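Local structure of dihydrodipicolinate synthase (4XKY) at residues E32-G37 with G211-P216; S81-V86 with P107-A112; T150-A155 with M177-D182; P158-F163 with P184-L189; A265-G270 with R286-I291. The protein probably works as a Schiff-base-forming lyase of the DapA family, perhaps cleaving N-acetylneuraminate to pyruvate and N-acetylmannosamine, on a TIM-barrel scaffold. All blocks are in the same frame, centred on the assembly; numbering follows the deposited sequence.

Contact 1 (E32-G37 with G211-P216); sequences EHLIAG and GANMFP
The imidazole of His33 donates through NE2 to Met214 O, 2.9 Å away, with an N-H...O angle of 154°. The acceptor lies almost in the ring plane, yet the NE2 atom sits well above the plane of the Met214 carbonyl instead of on one of its lone pairs. The edge of the imidazole also faces the preceding carbonyl, with His33 CD2 3.2 Å from Asn213 O. With CG anti to the backbone N (chi1 172°), His33 leaves its helix directly for these carbonyls. Pro216 runs nearly perpendicular to the His33 side chain and sets CG over one face of the imidazole, 4.2 Å from the ring centroid, in a CH-pi contact. Pro216 CG also lies 3.8 Å from Gly37 CA, an approach that leaves no place for a side chain there. Beside the histidine on the same helix, Leu34 brings CD2 within 4.1 Å of Pro216 CB. A leucine in place of His33 would probably leave Met214 O without its donor and the Pro216 ring without a flat partner. Asn213 turns away to bond Gly210 and Pro11, near Thr48, a predicted pyruvate-binding residue. Phe215 is the N-cap and Pro216 the first residue of helix 216-227, and here helix 24-36 meets the loop after the eighth strand as the (beta/alpha)8 barrel closes.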
# COMPACT_ATOMS: atom_id res chain seq x y z
N GLU D 32 26.28 9.71 -28.53
CA GLU D 32 26.90 9.16 -29.74
C GLU D 32 26.83 7.64 -29.72
O GLU D 32 26.67 7.01 -30.72
CB GLU D 32 28.37 9.60 -29.88
CG GLU D 32 28.63 11.10 -30.14
CD GLU D 32 27.86 11.67 -31.35
OE1 GLU D 32 27.51 10.91 -32.28
OE2 GLU D 32 27.57 12.89 -31.37
N HIS D 33 26.99 7.07 -28.53
CA HIS D 33 26.96 5.66 -28.32
C HIS D 33 25.57 5.15 -28.69
O HIS D 33 25.44 4.14 -29.37
CB HIS D 33 27.27 5.42 -26.81
CG HIS D 33 27.09 4.02 -26.33
ND1 HIS D 33 27.89 2.98 -26.74
CD2 HIS D 33 26.29 3.51 -25.35
CE1 HIS D 33 27.56 1.88 -26.09
NE2 HIS D 33 26.59 2.17 -25.24
N LEU D 34 24.53 5.84 -28.22
CA LEU D 34 23.13 5.47 -28.53
C LEU D 34 22.80 5.61 -30.03
O LEU D 34 22.21 4.71 -30.63
CB LEU D 34 22.15 6.31 -27.71
CG LEU D 34 22.17 6.06 -26.21
CD1 LEU D 34 21.21 6.97 -25.47
CD2 LEU D 34 21.84 4.61 -25.91
N ILE D 35 23.19 6.73 -30.62
CA ILE D 35 22.94 6.95 -32.02
C ILE D 35 23.63 5.87 -32.85
O ILE D 35 22.99 5.28 -33.73
CB ILE D 35 23.37 8.35 -32.46
CG1 ILE D 35 22.41 9.37 -31.85
CG2 ILE D 35 23.32 8.49 -33.98
CD1 ILE D 35 22.86 10.81 -32.04
N ALA D 36 24.92 5.59 -32.58
CA ALA D 36 25.66 4.58 -33.35
C ALA D 36 25.08 3.21 -33.07
O ALA D 36 25.16 2.34 -33.91
CB ALA D 36 27.15 4.60 -33.04
N GLY D 37 24.48 3.00 -31.90
CA GLY D 37 23.84 1.72 -31.63
C GLY D 37 22.46 1.49 -32.27
O GLY D 37 21.86 0.47 -32.02
N GLY D 211 18.31 -0.14 -20.17
CA GLY D 211 19.49 -0.93 -20.48
C GLY D 211 20.16 -0.50 -21.76
O GLY D 211 21.34 -0.73 -21.99
N ALA D 212 19.39 0.11 -22.65
CA ALA D 212 19.94 0.55 -23.91
C ALA D 212 20.97 1.68 -23.75
O ALA D 212 21.69 1.95 -24.72
CB ALA D 212 18.83 0.98 -24.85
N ASN D 213 21.01 2.36 -22.58
CA ASN D 213 22.13 3.27 -22.28
C ASN D 213 23.43 2.48 -22.34
O ASN D 213 24.44 2.98 -22.85
CB ASN D 213 22.03 3.94 -20.90
CG ASN D 213 20.95 5.01 -20.83
OD1 ASN D 213 21.15 6.15 -21.23
ND2 ASN D 213 19.79 4.64 -20.30
N MET D 214 23.42 1.27 -21.77
CA MET D 214 24.59 0.39 -21.80
C MET D 214 24.87 -0.28 -23.16
O MET D 214 25.97 -0.19 -23.69
CB MET D 214 24.52 -0.68 -20.71
CG MET D 214 24.44 -0.16 -19.29
SD MET D 214 24.27 -1.47 -18.05
CE MET D 214 22.61 -2.08 -18.39
N PHE D 215 23.88 -1.01 -23.66
CA PHE D 215 24.06 -1.94 -24.77
C PHE D 215 22.94 -1.72 -25.76
O PHE D 215 22.08 -2.56 -25.91
CB PHE D 215 24.01 -3.41 -24.28
CG PHE D 215 24.93 -3.70 -23.11
CD1 PHE D 215 26.31 -3.66 -23.27
CD2 PHE D 215 24.41 -4.03 -21.87
CE1 PHE D 215 27.17 -3.91 -22.21
CE2 PHE D 215 25.26 -4.33 -20.81
CZ PHE D 215 26.63 -4.26 -20.97
N PRO D 216 22.95 -0.58 -26.45
CA PRO D 216 21.82 -0.26 -27.36
C PRO D 216 21.58 -1.34 -28.42
O PRO D 216 20.41 -1.61 -28.76
CB PRO D 216 22.25 1.05 -28.00
CG PRO D 216 23.74 1.11 -27.85
CD PRO D 216 24.04 0.41 -26.55

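Contact 2 (S81-V86 with P107-A112); sequences SDTSIV and PPYYFA
Thr83 and Pro108 bring their CA atoms to 5.2 Å where two loops pass without strand pairing, one leading into helix 85-97 behind its N-cap Ser84, the other folded as a type I beta turn from Pro108 to Phe111. Each loop is stiffened from within: Asp82 OD2 takes the N-H of Ser84 at 2.7 Å on its anti lone pair, an Asx turn, and Phe111 N bonds Pro108 O across its turn. Asp82 OD1 forms a salt bridge with Arg59, outside both loops. Tyr110 holds the loops together, its OH donating to Thr83 O, which lies at the ring edge, near its plane. The 2.5 Å between Tyr110 OH and Thr83 O is very short, and the exact length is doubtful. A chi1 of 59° places the ring between backbone N and carbonyl carbon and swings it across to Thr83. There Tyr110 CE2 also meets Thr83 CB at 3.9 Å. Thr83 points its methyl, CG2, at the edge of the Tyr109 ring, 3.7 Å from CE2, while Tyr110 CD2 lies over one face of that ring. Farther along, Ile85 CD1 packs loosely on Pro108 CG, 4.4 Å away. The second subunit covers this surface: its Tyr109 stacks on this one, and Thr83 OG1 bonds Gln52 O of that subunit. Loops following barrel strands 76-79 and 102-105 thus build a subunit interface, consistent with the tyrosine-rich dimer contact of this family.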
# COMPACT_ATOMS: atom_id res chain seq x y z
N SER D 81 6.98 16.14 -16.65
CA SER D 81 6.32 15.88 -15.39
C SER D 81 6.96 16.68 -14.26
O SER D 81 8.18 16.76 -14.15
CB SER D 81 6.36 14.40 -15.05
OG SER D 81 5.71 13.67 -16.07
N ASP D 82 6.11 17.27 -13.44
CA ASP D 82 6.57 18.04 -12.31
C ASP D 82 5.43 18.17 -11.34
O ASP D 82 4.29 18.14 -11.75
CB ASP D 82 6.97 19.42 -12.79
CG ASP D 82 7.80 20.14 -11.79
OD1 ASP D 82 9.02 19.98 -11.86
OD2 ASP D 82 7.23 20.87 -10.96
N THR D 83 5.74 18.34 -10.06
CA THR D 83 4.71 18.67 -9.06
C THR D 83 4.01 20.03 -9.33
O THR D 83 2.85 20.19 -8.96
CB THR D 83 5.27 18.54 -7.61
OG1 THR D 83 6.35 19.46 -7.38
CG2 THR D 83 5.77 17.11 -7.34
N SER D 84 4.71 20.97 -10.00
CA SER D 84 4.14 22.28 -10.40
C SER D 84 3.83 22.35 -11.90
O SER D 84 4.73 22.26 -12.74
CB SER D 84 5.12 23.41 -10.06
OG SER D 84 4.87 24.61 -10.80
N ILE D 85 2.57 22.59 -12.24
CA ILE D 85 2.14 22.72 -13.64
C ILE D 85 2.88 23.88 -14.33
O ILE D 85 3.26 23.77 -15.48
CB ILE D 85 0.61 22.89 -13.75
CG1 ILE D 85 -0.11 21.73 -13.05
CG2 ILE D 85 0.12 22.96 -15.20
CD1 ILE D 85 0.51 20.36 -13.29
N VAL D 86 3.15 24.97 -13.60
CA VAL D 86 3.87 26.12 -14.20
C VAL D 86 5.29 25.74 -14.64
O VAL D 86 5.71 26.10 -15.73
CB VAL D 86 3.93 27.31 -13.22
CG1 VAL D 86 4.92 28.38 -13.70
CG2 VAL D 86 2.53 27.88 -12.99
N PRO D 107 0.46 12.92 -14.73
CA PRO D 107 -0.10 13.85 -13.76
C PRO D 107 0.68 13.76 -12.46
O PRO D 107 1.27 12.73 -12.18
CB PRO D 107 -1.52 13.35 -13.60
CG PRO D 107 -1.42 11.88 -13.83
CD PRO D 107 -0.31 11.66 -14.80
N PRO D 108 0.72 14.83 -11.67
CA PRO D 108 1.57 14.77 -10.47
C PRO D 108 1.14 13.71 -9.43
O PRO D 108 -0.05 13.45 -9.30
CB PRO D 108 1.48 16.19 -9.89
CG PRO D 108 0.34 16.86 -10.59
CD PRO D 108 0.16 16.17 -11.91
N TYR D 109 2.10 13.12 -8.72
CA TYR D 109 1.85 11.94 -7.87
C TYR D 109 0.62 12.11 -6.96
O TYR D 109 -0.27 11.25 -6.93
CB TYR D 109 3.11 11.52 -7.07
CG TYR D 109 3.55 12.42 -5.92
CD1 TYR D 109 3.19 12.15 -4.59
CD2 TYR D 109 4.35 13.54 -6.16
CE1 TYR D 109 3.59 12.97 -3.55
CE2 TYR D 109 4.77 14.37 -5.13
CZ TYR D 109 4.39 14.09 -3.83
OH TYR D 109 4.82 14.94 -2.82
N TYR D 110 0.55 13.27 -6.31
CA TYR D 110 -0.51 13.57 -5.33
C TYR D 110 -1.90 13.82 -5.93
O TYR D 110 -2.82 14.18 -5.19
CB TYR D 110 -0.10 14.81 -4.50
CG TYR D 110 0.15 16.06 -5.35
CD1 TYR D 110 -0.89 16.92 -5.68
CD2 TYR D 110 1.43 16.35 -5.84
CE1 TYR D 110 -0.67 18.04 -6.47
CE2 TYR D 110 1.66 17.47 -6.63
CZ TYR D 110 0.62 18.31 -6.94
OH TYR D 110 0.85 19.42 -7.72
N PHE D 111 -2.10 13.63 -7.23
CA PHE D 111 -3.25 14.27 -7.86
C PHE D 111 -4.52 13.46 -8.05
O PHE D 111 -5.53 13.73 -7.39
CB PHE D 111 -2.89 14.90 -9.21
CG PHE D 111 -4.10 15.42 -9.97
CD1 PHE D 111 -4.91 16.42 -9.44
CD2 PHE D 111 -4.44 14.88 -11.21
CE1 PHE D 111 -6.02 16.89 -10.14
CE2 PHE D 111 -5.55 15.34 -11.91
CZ PHE D 111 -6.34 16.35 -11.37
N ALA D 112 -4.51 12.50 -8.97
CA ALA D 112 -5.78 12.00 -9.52
C ALA D 112 -6.60 11.16 -8.54
O ALA D 112 -6.19 10.05 -8.19
CB ALA D 112 -5.53 11.23 -10.81

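Contact 3 (T150-A155 with M177-D182); sequences TIQRIA and MYAMKD. With NA (sodium ion), chain F.
Gln152 and Met180 run antiparallel alongside each other, so that the methylene of one lies against the sulfur of the other: Gln152 CG is 3.7 Å from Met180 SD. Beyond CG the glutamine is extended, and Gln152 NE2 reaches Ala179 O at 2.6 Å. This bond is bent, with an N-H...O angle of 131°, and the oxygen stands about 31° out of the amide plane, so a short distance is joined to an imperfect direction. Ala179 O comes from the last helical residue of 170-179, and the amide of Gln152 thereby ties down a carbonyl at a helix end. Ala179 CB rests against the same amide, 3.8 Å from Gln152 NE2. Met180 is folded instead of stretched, bent at chi2 and chi3, which curls its end back along the Gln152 side chain. Ile151, nearly perpendicular to it, sets CG2 4.0 Å from Met180 SD; one turn on, Ala155 CB meets the terminal methyl, Met180 CE, at 3.9 Å. The carbonyl of Ala155 binds the sodium ion, O to metal 2.3 Å, together with two waters and the carbonyls of Asn157 and Val160. Thus helices 148-154 and 170-179, which flank strand 160-165 in sequence, meet on the outside of the barrel; Phe186, just ahead of strand 187-190, packs on Ile151, Ala155 and Met180, while helix 115-125 borders Thr150 and Ile154.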
# COMPACT_ATOMS: atom_id res chain seq x y z
N THR D 150 -10.32 6.19 -20.64
CA THR D 150 -9.76 7.52 -20.44
C THR D 150 -8.71 7.82 -21.50
O THR D 150 -8.70 8.89 -22.09
CB THR D 150 -9.10 7.65 -19.07
OG1 THR D 150 -10.08 7.50 -18.05
CG2 THR D 150 -8.47 9.00 -18.90
N ILE D 151 -7.80 6.88 -21.72
CA ILE D 151 -6.83 7.02 -22.79
C ILE D 151 -7.49 7.20 -24.15
O ILE D 151 -7.03 8.06 -24.92
CB ILE D 151 -5.86 5.84 -22.83
CG1 ILE D 151 -4.92 5.93 -21.63
CG2 ILE D 151 -5.00 5.90 -24.08
CD1 ILE D 151 -4.29 4.61 -21.29
N GLN D 152 -8.54 6.44 -24.45
CA GLN D 152 -9.24 6.59 -25.73
C GLN D 152 -9.69 8.02 -25.88
O GLN D 152 -9.55 8.63 -26.94
CB GLN D 152 -10.49 5.72 -25.82
CG GLN D 152 -10.24 4.33 -26.37
CD GLN D 152 -11.47 3.40 -26.25
OE1 GLN D 152 -12.23 3.49 -25.29
NE2 GLN D 152 -11.64 2.49 -27.21
N ARG D 153 -10.27 8.53 -24.81
CA ARG D 153 -10.86 9.84 -24.82
C ARG D 153 -9.79 10.94 -24.99
O ARG D 153 -9.89 11.75 -25.90
CB ARG D 153 -11.69 10.00 -23.54
CG ARG D 153 -12.08 11.41 -23.16
CD ARG D 153 -13.23 11.99 -23.96
NE ARG D 153 -13.38 13.36 -23.48
CZ ARG D 153 -14.48 13.92 -22.98
NH1 ARG D 153 -15.65 13.28 -22.94
NH2 ARG D 153 -14.40 15.17 -22.55
N ILE D 154 -8.74 10.92 -24.17
CA ILE D 154 -7.68 11.94 -24.26
C ILE D 154 -6.99 11.85 -25.62
O ILE D 154 -6.64 12.85 -26.23
CB ILE D 154 -6.68 11.80 -23.08
CG1 ILE D 154 -7.38 12.04 -21.74
CG2 ILE D 154 -5.56 12.81 -23.17
CD1 ILE D 154 -6.52 11.71 -20.55
N ALA D 155 -6.82 10.64 -26.13
CA ALA D 155 -6.14 10.46 -27.40
C ALA D 155 -6.89 11.07 -28.61
O ALA D 155 -6.28 11.21 -29.67
CB ALA D 155 -5.87 9.00 -27.65
N MET D 177 -4.13 -1.66 -25.20
CA MET D 177 -3.93 -2.05 -26.62
C MET D 177 -5.29 -2.33 -27.31
O MET D 177 -5.54 -1.86 -28.41
CB MET D 177 -3.06 -3.32 -26.75
CG MET D 177 -1.55 -3.16 -26.50
SD MET D 177 -0.72 -2.18 -27.75
CE MET D 177 -0.87 -3.28 -29.17
N TYR D 178 -6.14 -3.09 -26.65
CA TYR D 178 -7.46 -3.42 -27.19
C TYR D 178 -8.31 -2.17 -27.31
O TYR D 178 -9.02 -2.01 -28.29
CB TYR D 178 -8.19 -4.45 -26.32
CG TYR D 178 -9.59 -4.84 -26.79
CD1 TYR D 178 -9.76 -5.84 -27.73
CD2 TYR D 178 -10.73 -4.25 -26.25
CE1 TYR D 178 -11.03 -6.23 -28.13
CE2 TYR D 178 -12.00 -4.62 -26.67
CZ TYR D 178 -12.13 -5.62 -27.60
OH TYR D 178 -13.37 -6.01 -28.02
N ALA D 179 -8.27 -1.29 -26.33
CA ALA D 179 -9.03 -0.04 -26.44
C ALA D 179 -8.58 0.85 -27.62
O ALA D 179 -9.36 1.57 -28.19
CB ALA D 179 -8.95 0.75 -25.14
N MET D 180 -7.30 0.77 -28.00
CA MET D 180 -6.70 1.67 -28.97
C MET D 180 -6.49 1.02 -30.32
O MET D 180 -5.82 1.59 -31.20
CB MET D 180 -5.35 2.12 -28.44
CG MET D 180 -5.46 3.01 -27.22
SD MET D 180 -6.66 4.34 -27.31
CE MET D 180 -5.95 5.26 -28.67
N LYS D 181 -7.06 -0.18 -30.48
CA LYS D 181 -6.77 -1.00 -31.65
C LYS D 181 -7.29 -0.45 -32.95
O LYS D 181 -6.82 -0.87 -33.99
CB LYS D 181 -7.29 -2.42 -31.48
CG LYS D 181 -8.79 -2.57 -31.54
CD LYS D 181 -9.18 -3.99 -31.18
CE LYS D 181 -10.66 -4.09 -30.87
NZ LYS D 181 -11.45 -3.82 -32.09
N ASP D 182 -8.27 0.45 -32.92
CA ASP D 182 -8.69 1.13 -34.16
C ASP D 182 -7.98 2.48 -34.38
O ASP D 182 -8.37 3.26 -35.25
CB ASP D 182 -10.24 1.22 -34.25
CG ASP D 182 -10.90 -0.17 -34.09
OD1 ASP D 182 -10.56 -1.07 -34.89
OD2 ASP D 182 -11.68 -0.38 -33.13
NA NA F . -4.40 11.91 -30.85
O HOH W 1 -3.79 10.03 -32.01
O HOH W 2 -6.38 12.73 -32.81

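Contact 4 (P158-F163 with P184-L189); sequences PGVIGF and PDFSML. With NA (sodium ion), chain F.
One face of the Phe186 ring lies on the backbone of Gly162, whose CA stands 3.6 Å from the centroid and 19° off the ring normal, a CH-pi contact offset toward the rim. At the ring edge Val160 CG1 approaches Phe186 CE1 to 4.1 Å, while Phe163 CB comes in obliquely, 3.6 Å from Phe186 CE2. CG lies opposite the backbone N (chi1 -176°), which carries the Phe186 ring across the neighbouring strand, and Gly162, with no side chain, lets the ring settle against the chain. An alanine in place of Phe186 would probably open a gap above Gly162 and leave Val160 and Phe163 CB without this apolar partner. Met188, bent at chi2 and chi3, makes a Met-aromatic contact, Met188 SD lying obliquely 5.1 Å from the Phe163 ring centroid. Strands 160-163 and 187-189 run parallel at 27°: Ser187 N binds Ile161 O, Phe163 N meets Ser187 O at 2.8 Å, nearly along the C=O axis, and Leu189 N bonds Phe163 O. Before the strands join, water 3 donates to Ile161 O and Asp185 O. Val160 O binds the sodium ion at 2.2 Å. The peptide groups named here bond each other, a water or the sodium ion, while aromatic and sulfur groups pack beside them; strand 160-165 also carries Lys164, the predicted Schiff-base lysine, and Leu189 lies near its side chain.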
# COMPACT_ATOMS: atom_id res chain seq x y z
N PRO D 158 -5.86 15.97 -31.11
CA PRO D 158 -4.76 15.76 -32.05
C PRO D 158 -3.39 16.05 -31.44
O PRO D 158 -2.39 15.60 -31.97
CB PRO D 158 -5.05 16.72 -33.21
CG PRO D 158 -6.23 17.54 -32.82
CD PRO D 158 -6.74 17.09 -31.47
N GLY D 159 -3.32 16.78 -30.33
CA GLY D 159 -2.05 17.01 -29.65
C GLY D 159 -1.55 15.86 -28.76
O GLY D 159 -0.49 15.96 -28.14
N VAL D 160 -2.31 14.76 -28.70
CA VAL D 160 -1.93 13.57 -27.93
C VAL D 160 -1.62 12.45 -28.89
O VAL D 160 -2.46 12.08 -29.71
CB VAL D 160 -3.04 13.20 -26.96
CG1 VAL D 160 -2.66 12.01 -26.09
CG2 VAL D 160 -3.27 14.38 -26.06
N ILE D 161 -0.39 11.95 -28.87
CA ILE D 161 0.06 11.09 -29.95
C ILE D 161 0.52 9.72 -29.51
O ILE D 161 0.86 8.87 -30.35
CB ILE D 161 1.17 11.73 -30.82
CG1 ILE D 161 2.42 12.06 -30.01
CG2 ILE D 161 0.63 12.96 -31.55
CD1 ILE D 161 3.62 12.39 -30.91
N GLY D 162 0.57 9.50 -28.20
CA GLY D 162 0.93 8.20 -27.68
C GLY D 162 0.86 8.06 -26.17
O GLY D 162 0.42 8.96 -25.46
N PHE D 163 1.35 6.90 -25.72
CA PHE D 163 1.18 6.41 -24.37
C PHE D 163 2.39 5.53 -24.05
O PHE D 163 2.76 4.66 -24.83
CB PHE D 163 -0.11 5.59 -24.28
CG PHE D 163 -0.34 4.90 -22.94
CD1 PHE D 163 -0.72 5.61 -21.83
CD2 PHE D 163 -0.22 3.55 -22.82
CE1 PHE D 163 -0.94 4.98 -20.62
CE2 PHE D 163 -0.45 2.91 -21.63
CZ PHE D 163 -0.81 3.62 -20.52
N PRO D 184 -4.29 2.95 -35.13
CA PRO D 184 -2.94 2.41 -35.27
C PRO D 184 -1.80 3.46 -35.30
O PRO D 184 -0.62 3.10 -35.14
CB PRO D 184 -3.02 1.60 -36.57
CG PRO D 184 -4.07 2.32 -37.37
CD PRO D 184 -5.08 2.81 -36.37
N ASP D 185 -2.13 4.74 -35.48
CA ASP D 185 -1.14 5.83 -35.43
C ASP D 185 -0.74 6.28 -34.01
O ASP D 185 0.20 7.06 -33.83
CB ASP D 185 -1.66 7.07 -36.16
CG ASP D 185 -1.73 6.90 -37.69
OD1 ASP D 185 -1.14 5.95 -38.28
OD2 ASP D 185 -2.39 7.78 -38.29
N PHE D 186 -1.49 5.83 -33.02
CA PHE D 186 -1.22 6.18 -31.64
C PHE D 186 -0.15 5.25 -31.09
O PHE D 186 -0.34 4.03 -31.02
CB PHE D 186 -2.53 6.08 -30.85
CG PHE D 186 -2.44 6.50 -29.41
CD1 PHE D 186 -2.54 7.83 -29.05
CD2 PHE D 186 -2.36 5.55 -28.41
CE1 PHE D 186 -2.53 8.21 -27.71
CE2 PHE D 186 -2.33 5.92 -27.07
CZ PHE D 186 -2.40 7.26 -26.72
N SER D 187 0.99 5.84 -30.72
CA SER D 187 2.14 5.07 -30.27
C SER D 187 1.96 4.50 -28.86
O SER D 187 1.70 5.23 -27.92
CB SER D 187 3.39 5.94 -30.37
OG SER D 187 4.52 5.19 -30.00
N MET D 188 2.07 3.18 -28.74
CA MET D 188 1.95 2.42 -27.52
C MET D 188 3.35 1.88 -27.15
O MET D 188 3.87 0.93 -27.77
CB MET D 188 0.97 1.27 -27.71
CG MET D 188 -0.48 1.68 -27.95
SD MET D 188 -1.19 2.37 -26.44
CE MET D 188 -1.35 0.88 -25.44
N LEU D 189 3.93 2.47 -26.11
CA LEU D 189 5.31 2.17 -25.69
C LEU D 189 5.33 1.51 -24.33
O LEU D 189 4.52 1.83 -23.47
CB LEU D 189 6.12 3.45 -25.65
CG LEU D 189 6.16 4.25 -26.96
CD1 LEU D 189 6.94 5.55 -26.80
CD2 LEU D 189 6.77 3.41 -28.07
NA NA F . -4.40 11.91 -30.85
O HOH W 3 1.65 8.84 -32.93
O HOH W 1 -3.79 10.03 -32.01
O HOH W 2 -6.38 12.73 -32.81

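Contact 5 (A265-G270 with R286-I291); sequences ALSLLG and RERGKI
Apolar packing centres on Ile291, whose branch methyl CG2 reaches across to helix 257-268. Ile291 CG2 lies 4.0 Å from Leu268 CD1 and 4.2 Å from Ala265 CB, and Ala265 N is close as well. This methyl is anti to the backbone N, with CG1 lying opposite the carbonyl carbon (chi1 -63°), and it therefore leads the isoleucine into the neighbouring helix. Leu268 crosses Ile291 at a slant, and its other methyl, CD2, comes to 4.2 Å from Arg288 NH2, touching the guanidinium obliquely. Polar linkage between the helices runs through solvent. Water 4 donates to Ser267 OG at 2.6 Å and accepts from Arg288 NH2 at 2.9 Å, its oxygen sitting at the edge of the guanidinium, in plane. Direct approach is longer, Ser267 OG standing 4.4 Å from Arg288 NH2. Charge is met elsewhere: Arg288 NH1 forms a salt bridge with Asp274, whose carboxylate also bonds Ser267 OG, so the acid braces both water-linked groups; Ser267 OG bonds Cys264 O besides. Helix 257-268 stops just beyond Leu268 in a Schellman motif, Gly270 having positive phi (84°) and bonding Ser267 O. Together with helix 285-296 it belongs to the helical extension that follows the barrel at the C terminus of dihydrodipicolinate synthase family proteins.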
# COMPACT_ATOMS: atom_id res chain seq x y z
N ALA D 265 27.63 0.84 -14.07
CA ALA D 265 28.08 0.15 -15.29
C ALA D 265 28.48 1.13 -16.37
O ALA D 265 29.49 0.91 -17.04
CB ALA D 265 27.02 -0.79 -15.84
N LEU D 266 27.71 2.20 -16.57
CA LEU D 266 28.08 3.20 -17.57
C LEU D 266 29.49 3.78 -17.32
O LEU D 266 30.24 4.05 -18.28
CB LEU D 266 27.03 4.31 -17.64
CG LEU D 266 25.68 3.91 -18.26
CD1 LEU D 266 24.60 4.95 -18.04
CD2 LEU D 266 25.83 3.59 -19.72
N SER D 267 29.87 3.96 -16.05
CA SER D 267 31.21 4.51 -15.76
C SER D 267 32.26 3.44 -16.00
O SER D 267 33.32 3.70 -16.58
CB SER D 267 31.31 5.11 -14.36
OG SER D 267 31.23 4.10 -13.35
N LEU D 268 31.93 2.21 -15.64
CA LEU D 268 32.85 1.09 -15.84
C LEU D 268 33.05 0.76 -17.31
O LEU D 268 34.10 0.24 -17.70
CB LEU D 268 32.41 -0.11 -15.03
CG LEU D 268 32.52 0.10 -13.52
CD1 LEU D 268 31.83 -1.04 -12.79
CD2 LEU D 268 33.95 0.15 -13.09
N LEU D 269 32.07 1.13 -18.13
CA LEU D 269 32.14 1.03 -19.59
C LEU D 269 32.84 2.23 -20.25
O LEU D 269 33.02 2.25 -21.45
CB LEU D 269 30.72 0.89 -20.16
CG LEU D 269 30.04 -0.45 -19.91
CD1 LEU D 269 28.57 -0.34 -20.26
CD2 LEU D 269 30.71 -1.53 -20.75
N GLY D 270 33.25 3.22 -19.47
CA GLY D 270 34.00 4.37 -19.99
C GLY D 270 33.07 5.45 -20.56
O GLY D 270 33.53 6.36 -21.23
N ARG D 286 31.83 -2.78 -2.06
CA ARG D 286 31.30 -4.13 -2.20
C ARG D 286 30.24 -4.21 -3.36
O ARG D 286 30.23 -5.16 -4.18
CB ARG D 286 30.74 -4.64 -0.87
CG ARG D 286 29.97 -5.94 -1.03
CD ARG D 286 29.57 -6.65 0.26
NE ARG D 286 28.78 -5.83 1.19
CZ ARG D 286 27.52 -5.42 1.01
NH1 ARG D 286 26.85 -5.71 -0.11
NH2 ARG D 286 26.93 -4.69 1.95
N GLU D 287 29.38 -3.19 -3.44
CA GLU D 287 28.37 -3.09 -4.49
C GLU D 287 28.99 -2.83 -5.84
O GLU D 287 28.63 -3.49 -6.81
CB GLU D 287 27.35 -2.00 -4.16
CG GLU D 287 26.47 -2.33 -2.96
CD GLU D 287 27.03 -1.82 -1.65
OE1 GLU D 287 27.26 -2.67 -0.75
OE2 GLU D 287 27.27 -0.59 -1.51
N ARG D 288 29.93 -1.88 -5.93
CA ARG D 288 30.60 -1.62 -7.19
C ARG D 288 31.29 -2.90 -7.68
O ARG D 288 31.24 -3.21 -8.87
CB ARG D 288 31.62 -0.47 -7.08
CG ARG D 288 31.00 0.88 -6.75
CD ARG D 288 32.07 1.95 -6.47
NE ARG D 288 32.94 2.07 -7.64
CZ ARG D 288 32.63 2.72 -8.78
NH1 ARG D 288 31.47 3.36 -8.92
NH2 ARG D 288 33.50 2.73 -9.80
N GLY D 289 31.88 -3.65 -6.74
CA GLY D 289 32.53 -4.95 -7.05
C GLY D 289 31.59 -5.95 -7.72
O GLY D 289 31.97 -6.66 -8.66
N LYS D 290 30.35 -6.00 -7.25
CA LYS D 290 29.39 -6.87 -7.88
C LYS D 290 29.04 -6.40 -9.28
O LYS D 290 28.91 -7.20 -10.16
CB LYS D 290 28.15 -6.99 -7.03
CG LYS D 290 28.42 -7.70 -5.71
CD LYS D 290 27.11 -7.96 -5.02
CE LYS D 290 27.29 -8.67 -3.69
NZ LYS D 290 27.57 -7.67 -2.62
N ILE D 291 28.90 -5.11 -9.49
CA ILE D 291 28.62 -4.63 -10.83
C ILE D 291 29.80 -4.97 -11.78
O ILE D 291 29.60 -5.44 -12.89
CB ILE D 291 28.34 -3.13 -10.82
CG1 ILE D 291 27.09 -2.83 -9.99
CG2 ILE D 291 28.21 -2.57 -12.23
CD1 ILE D 291 25.79 -3.32 -10.58
O HOH W 4 33.65 4.17 -12.28

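Contact 1 spans the longest loop: it opens at helix 24-36, is closed by the loop before helix 216-227, and the segments of contacts 2, 3 and 4 fall between. Contact 2 closes first, joining the loops that follow strands 76-79 and 102-105. Contacts 3 and 4 come next and cross, their segments alternating along helix 148-154, strand 160-165, helix 170-179 and strand 187-190; they touch through Ile151, Ala155 and Met180 against Phe163 and Phe186, and share the sodium ion. Contact 5 follows in series beyond the barrel, linking two C-terminal helices, and meets contact 1 where Ala265 packs on Met214. Contacts 3 and 5 lie on opposite sides of the chain's centre, centres about 41 Å apart.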